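Long-range contact in DegQ (Legionella fallonii, PDB 3PV2), which probably degrades misfolded proteins as an HtrA-family serine protease that assembles into large 12-meric, self-compartmentalising particles: residues V90-D95 / T125-L130. Sequence-based numbering, arbitrary orientation.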
ATOM      1  N   VAL B  90     -21.621 -52.994   8.621  1.00 52.26           N
ATOM      2  CA  VAL B  90     -22.028 -51.592   8.962  1.00 49.37           C
ATOM      3  C   VAL B  90     -20.866 -50.922   9.682  1.00 47.82           C
ATOM      4  O   VAL B  90     -20.279 -51.472  10.634  1.00 46.11           O
ATOM      5  CB  VAL B  90     -23.268 -51.581   9.899  1.00 51.17           C
ATOM      6  CG1 VAL B  90     -23.611 -50.186  10.500  1.00 48.08           C
ATOM      7  CG2 VAL B  90     -24.504 -52.260   9.208  1.00 50.81           C
ATOM      8  N   ILE B  91     -20.607 -49.700   9.239  1.00 46.12           N
ATOM      9  CA  ILE B  91     -19.476 -48.914   9.610  1.00 43.87           C
ATOM     10  C   ILE B  91     -19.940 -47.536   9.984  1.00 43.49           C
ATOM     11  O   ILE B  91     -20.742 -46.928   9.258  1.00 43.92           O
ATOM     12  CB  ILE B  91     -18.591 -48.728   8.396  1.00 43.35           C
ATOM     13  CG1 ILE B  91     -17.892 -50.027   8.040  1.00 43.37           C
ATOM     14  CG2 ILE B  91     -17.580 -47.619   8.661  1.00 40.55           C
ATOM     15  CD1 ILE B  91     -16.961 -49.943   6.760  1.00 43.01           C
ATOM     16  N   ILE B  92     -19.454 -47.016  11.100  1.00 41.22           N
ATOM     17  CA  ILE B  92     -19.823 -45.662  11.502  1.00 40.33           C
ATOM     18  C   ILE B  92     -18.687 -44.727  11.157  1.00 38.56           C
ATOM     19  O   ILE B  92     -17.519 -45.038  11.372  1.00 37.50           O
ATOM     20  CB  ILE B  92     -20.080 -45.552  13.040  1.00 39.80           C
ATOM     21  CG1 ILE B  92     -21.293 -46.362  13.449  1.00 43.78           C
ATOM     22  CG2 ILE B  92     -20.399 -44.160  13.440  1.00 40.76           C
ATOM     23  CD1 ILE B  92     -22.531 -46.065  12.730  1.00 47.35           C
ATOM     24  N   THR B  93     -19.019 -43.542  10.712  1.00 38.23           N
ATOM     25  CA  THR B  93     -18.008 -42.531  10.569  1.00 38.49           C
ATOM     26  C   THR B  93     -18.621 -41.189  10.836  1.00 39.98           C
ATOM     27  O   THR B  93     -19.774 -41.123  11.268  1.00 40.59           O
ATOM     28  CB  THR B  93     -17.346 -42.611   9.203  1.00 39.22           C
ATOM     29  OG1 THR B  93     -16.198 -41.731   9.213  1.00 40.53           O
ATOM     30  CG2 THR B  93     -18.357 -42.249   8.040  1.00 41.09           C
ATOM     31  N   ASN B  94     -17.895 -40.087  10.642  1.00 41.22           N
ATOM     32  CA  ASN B  94     -18.554 -38.786  10.792  1.00 40.96           C
ATOM     33  C   ASN B  94     -19.304 -38.368   9.561  1.00 43.07           C
ATOM     34  O   ASN B  94     -18.873 -38.647   8.450  1.00 44.91           O
ATOM     35  CB  ASN B  94     -17.540 -37.728  11.000  1.00 41.76           C
ATOM     36  CG  ASN B  94     -16.781 -37.891  12.304  1.00 42.93           C
ATOM     37  OD1 ASN B  94     -17.383 -38.053  13.393  1.00 45.31           O
ATOM     38  ND2 ASN B  94     -15.472 -37.763  12.229  1.00 44.64           N
ATOM     39  N   ASP B  95     -20.379 -37.604   9.718  1.00 44.70           N
ATOM     40  CA  ASP B  95     -21.029 -37.020   8.527  1.00 47.73           C
ATOM     41  C   ASP B  95     -20.098 -36.094   7.739  1.00 48.74           C
ATOM     42  O   ASP B  95     -20.092 -36.123   6.507  1.00 49.46           O
ATOM     43  CB  ASP B  95     -22.353 -36.297   8.894  1.00 49.34           C
ATOM     44  CG  ASP B  95     -23.275 -36.094   7.691  1.00 52.84           C
ATOM     45  OD1 ASP B  95     -23.628 -34.933   7.435  1.00 58.71           O
ATOM     46  OD2 ASP B  95     -23.661 -37.083   6.997  1.00 52.37           O
ATOM     47  N   THR B 125     -25.718 -34.600  14.631  1.00 58.45           N
ATOM     48  CA  THR B 125     -24.826 -35.341  15.528  1.00 54.66           C
ATOM     49  C   THR B 125     -23.475 -35.683  14.886  1.00 51.48           C
ATOM     50  O   THR B 125     -22.624 -36.316  15.534  1.00 48.89           O
ATOM     51  CB  THR B 125     -25.475 -36.648  15.955  1.00 54.83           C
ATOM     52  OG1 THR B 125     -25.873 -37.356  14.789  1.00 56.62           O
ATOM     53  CG2 THR B 125     -26.696 -36.420  16.767  1.00 56.38           C
ATOM     54  N   ASP B 126     -23.291 -35.266  13.628  1.00 49.77           N
ATOM     55  CA  ASP B 126     -22.113 -35.575  12.827  1.00 47.49           C
ATOM     56  C   ASP B 126     -21.793 -37.052  12.786  1.00 45.87           C
ATOM     57  O   ASP B 126     -20.622 -37.423  12.952  1.00 42.55           O
ATOM     58  CB  ASP B 126     -20.872 -34.778  13.318  1.00 48.69           C
ATOM     59  CG  ASP B 126     -19.749 -34.754  12.269  1.00 50.17           C
ATOM     60  OD1 ASP B 126     -20.027 -35.044  11.078  1.00 53.23           O
ATOM     61  OD2 ASP B 126     -18.602 -34.493  12.624  1.00 50.83           O
ATOM     62  N   LEU B 127     -22.810 -37.885  12.498  1.00 46.15           N
ATOM     63  CA  LEU B 127     -22.645 -39.304  12.273  1.00 45.31           C
ATOM     64  C   LEU B 127     -23.142 -39.733  10.911  1.00 46.04           C
ATOM     65  O   LEU B 127     -24.015 -39.098  10.323  1.00 47.26           O
ATOM     66  CB  LEU B 127     -23.408 -40.111  13.321  1.00 45.68           C
ATOM     67  CG  LEU B 127     -22.862 -39.864  14.726  1.00 44.82           C
ATOM     68  CD1 LEU B 127     -23.916 -40.453  15.713  1.00 45.72           C
ATOM     69  CD2 LEU B 127     -21.440 -40.500  14.833  1.00 40.74           C
ATOM     70  N   ALA B 128     -22.563 -40.818  10.394  1.00 44.08           N
ATOM     71  CA  ALA B 128     -23.017 -41.404   9.141  1.00 43.73           C
ATOM     72  C   ALA B 128     -22.792 -42.878   9.228  1.00 42.72           C
ATOM     73  O   ALA B 128     -21.883 -43.318   9.889  1.00 40.86           O
ATOM     74  CB  ALA B 128     -22.283 -40.842   7.997  1.00 43.89           C
ATOM     75  N   VAL B 129     -23.674 -43.629   8.588  1.00 43.67           N
ATOM     76  CA  VAL B 129     -23.624 -45.064   8.538  1.00 44.18           C
ATOM     77  C   VAL B 129     -23.360 -45.456   7.089  1.00 44.82           C
ATOM     78  O   VAL B 129     -23.990 -44.911   6.139  1.00 45.53           O
ATOM     79  CB  VAL B 129     -24.951 -45.640   8.979  1.00 45.58           C
ATOM     80  CG1 VAL B 129     -24.906 -47.142   9.043  1.00 46.65           C
ATOM     81  CG2 VAL B 129     -25.422 -45.005  10.308  1.00 45.32           C
ATOM     82  N   LEU B 130     -22.416 -46.384   6.949  1.00 44.05           N
ATOM     83  CA  LEU B 130     -21.969 -46.902   5.674  1.00 44.94           C
ATOM     84  C   LEU B 130     -22.121 -48.419   5.735  1.00 46.69           C
ATOM     85  O   LEU B 130     -22.012 -49.040   6.827  1.00 44.94           O
ATOM     86  CB  LEU B 130     -20.472 -46.619   5.443  1.00 43.56           C
ATOM     87  CG  LEU B 130     -19.938 -45.172   5.487  1.00 42.98           C
ATOM     88  CD1 LEU B 130     -18.419 -45.161   5.198  1.00 40.82           C
ATOM     89  CD2 LEU B 130     -20.677 -44.267   4.553  1.00 42.52           C
TER
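Ile91 and Leu130 trade two backbone hydrogen bonds, Ile91 N to Leu130 O and Leu130 N to Ile91 O, each 2.9 Å. Two residues on, Thr93 and Ala128 repeat the exchange; Thr93 N to Ala128 O (3.0 Å) is the straighter, 169° at the hydrogen, whereas Ala128 N approaches Thr93 O from above the carbonyl plane. Between these hydrogen-bonded pairs sits the non-hydrogen-bonded pair Ile92–Val129. Its side chains meet end to branch, Ile92 CD1 lying 3.9 Å from Val129 CG2, while Val129 CG1, anti to its backbone N (chi1 -176°), reaches Val90 CG1 at 3.6 Å. Ile92 CG2 also touches Leu127 CD2, and helix 239-252 packs over this apolar face. On the other face, Thr93 CG2 rests against Leu130 CD1, while Thr93 OG1, anti to the backbone N, is hydrogen-bonded to Ser80 O of strand 74-85.

Past Thr93 the chain passes through Asn94 into helix 95-98. Asp126 takes a positive phi (52°) and forms a G1 bulge with Leu127 opposite Asp122; its carbonyl O receives a weak, 3.2 Å bond from Asp95 N. The Asp126 carboxylate lies beside the start of that helix: OD1 comes within 2.9 Å of Asp95 N, but at an angle too poor for a hydrogen bond, and OD2 is hydrogen-bonded to His96 ND1. Asp95 itself forms a salt bridge with Arg99.

This is the N-terminal barrel of a trypsin fold, and the Asp126–His96 pair is consistent with the Asp–His half of the catalytic triad of trypsin-like proteases. The pairing brings the end of strand 90-93 and the start of strand 127-131 together, so that His96, in the helix that follows, and Asp126, in the bulge, lie side by side, where the carboxylate can fix the orientation of the imidazole.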